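Local coordinates for C3-degrading proteinase (CppA protein) (Streptococcus pneumoniae, PDB 3E0R) that probably acts as a proteinase that degrades complement component C3 and probably has two domains related to the glyoxalase clan, at residues A[231-234]-A[238-241]. Numbering follows the deposited sequence.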
loop_
_atom_site.group_PDB
_atom_site.type_symbol
_atom_site.label_atom_id
_atom_site.label_comp_id
_atom_site.label_asym_id
_atom_site.label_seq_id
_atom_site.Cartn_x
_atom_site.Cartn_y
_atom_site.Cartn_z
ATOM N N GLY A 231 4.974 10.697 -13.737
ATOM C CA GLY A 231 3.742 11.406 -14.055
ATOM C C GLY A 231 2.925 11.627 -12.803
ATOM O O GLY A 231 3.302 11.246 -11.686
ATOM N N LYS A 232 1.777 12.240 -12.992
ATOM C CA LYS A 232 0.921 12.631 -11.881
ATOM C C LYS A 232 -0.509 12.363 -12.304
ATOM O O LYS A 232 -0.883 12.655 -13.437
ATOM C CB LYS A 232 1.099 14.115 -11.579
ATOM C CG LYS A 232 0.674 14.522 -10.185
ATOM C CD LYS A 232 1.159 15.935 -9.930
ATOM C CE LYS A 232 1.261 16.243 -8.487
ATOM N NZ LYS A 232 2.375 17.216 -8.206
ATOM N N ASP A 233 -1.279 11.777 -11.401
ATOM C CA ASP A 233 -2.631 11.366 -11.700
ATOM C C ASP A 233 -3.540 12.526 -11.348
ATOM O O ASP A 233 -3.138 13.456 -10.640
ATOM C CB ASP A 233 -3.007 10.094 -10.922
ATOM C CG ASP A 233 -4.215 9.360 -11.527
ATOM O OD1 ASP A 233 -4.698 9.751 -12.606
ATOM O OD2 ASP A 233 -4.678 8.370 -10.928
ATOM N N ARG A 234 -4.753 12.473 -11.876
ATOM C CA ARG A 234 -5.758 13.507 -11.690
ATOM C C ARG A 234 -6.157 13.754 -10.220
ATOM O O ARG A 234 -6.667 14.831 -9.871
ATOM C CB ARG A 234 -6.996 13.156 -12.529
ATOM C CG ARG A 234 -6.689 12.845 -14.025
ATOM C CD ARG A 234 -7.813 13.290 -14.939
ATOM N NE ARG A 234 -7.433 13.272 -16.355
ATOM C CZ ARG A 234 -7.361 12.167 -17.108
ATOM N NH1 ARG A 234 -7.622 10.957 -16.602
ATOM N NH2 ARG A 234 -7.013 12.266 -18.382
ATOM N N GLU A 238 1.403 10.789 -7.458
ATOM C CA GLU A 238 2.479 10.549 -8.369
ATOM C C GLU A 238 2.557 9.125 -8.889
ATOM O O GLU A 238 2.359 8.169 -8.147
ATOM C CB GLU A 238 3.798 10.926 -7.676
ATOM C CG GLU A 238 3.893 12.444 -7.482
ATOM C CD GLU A 238 5.212 12.858 -6.895
ATOM O OE1 GLU A 238 5.957 11.924 -6.515
ATOM O OE2 GLU A 238 5.491 14.093 -6.810
ATOM N N LEU A 239 2.872 8.989 -10.174
ATOM C CA LEU A 239 2.901 7.676 -10.865
ATOM C C LEU A 239 4.267 7.526 -11.458
ATOM O O LEU A 239 4.586 8.189 -12.429
ATOM C CB LEU A 239 1.819 7.594 -11.951
ATOM C CG LEU A 239 0.378 7.879 -11.486
ATOM C CD1 LEU A 239 -0.510 8.049 -12.698
ATOM C CD2 LEU A 239 -0.154 6.835 -10.448
ATOM N N TRP A 240 5.081 6.668 -10.849
ATOM C CA TRP A 240 6.472 6.500 -11.242
ATOM C C TRP A 240 6.603 5.161 -11.969
ATOM O O TRP A 240 6.184 4.107 -11.461
ATOM C CB TRP A 240 7.323 6.594 -9.988
ATOM C CG TRP A 240 8.854 6.324 -10.053
ATOM C CD1 TRP A 240 9.486 5.181 -10.519
ATOM C CD2 TRP A 240 9.900 7.155 -9.493
ATOM N NE1 TRP A 240 10.845 5.260 -10.276
ATOM C CE2 TRP A 240 11.125 6.458 -9.661
ATOM C CE3 TRP A 240 9.903 8.394 -8.820
ATOM C CZ2 TRP A 240 12.362 6.973 -9.218
ATOM C CZ3 TRP A 240 11.131 8.938 -8.389
ATOM C CH2 TRP A 240 12.358 8.217 -8.602
ATOM N N PHE A 241 7.208 5.214 -13.164
ATOM C CA PHE A 241 7.499 4.013 -13.954
ATOM C C PHE A 241 9.013 3.832 -14.178
ATOM O O PHE A 241 9.710 4.779 -14.576
ATOM C CB PHE A 241 6.811 4.091 -15.334
ATOM C CG PHE A 241 5.340 4.378 -15.289
ATOM C CD1 PHE A 241 4.427 3.396 -15.533
ATOM C CD2 PHE A 241 4.870 5.650 -15.066
ATOM C CE1 PHE A 241 3.066 3.669 -15.500
ATOM C CE2 PHE A 241 3.499 5.933 -15.044
ATOM C CZ PHE A 241 2.614 4.950 -15.241
#
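G231 and L239 face each other as an antiparallel hydrogen-bonded pair and tie the loop end of a β hairpin together. G231 N donates to L239 O over 2.9 Å. The return bond, from L239 N to G231 O, is 2.8 Å long and nearly straight at hydrogen (173°). E238 CA adds a CA-H···O contact to that same carbonyl oxygen, at 3.5 Å from G231 O.

The close packing lies on the L239 face. With CG beside the backbone N (chi1 -55°), L239 sends CD1 over the start of the loop, where it meets D233 CB at 3.7 Å; the two side chains run at a slant to one another. The carboxylate of D233 looks beyond the leucine: OD2 bonds to S165 OG, while OD1 takes the backbone N of F166 and, weakly, that of R234; together these bonds hold the buried carboxylate in place.

On the other face K232 and E238, a non-hydrogen-bonded pair, are partly exposed and only loosely associated. Their opposite charges stay apart, K232 NZ lying 4.6 Å from E238 OE2, and the lysine has a long, weak ion pair with D189.

Strand 238-243 lies between its antiparallel hairpin partner 228-232 and the parallel strand 196-203 in the mixed sheet, and L199 and F201 of the latter pack against L239.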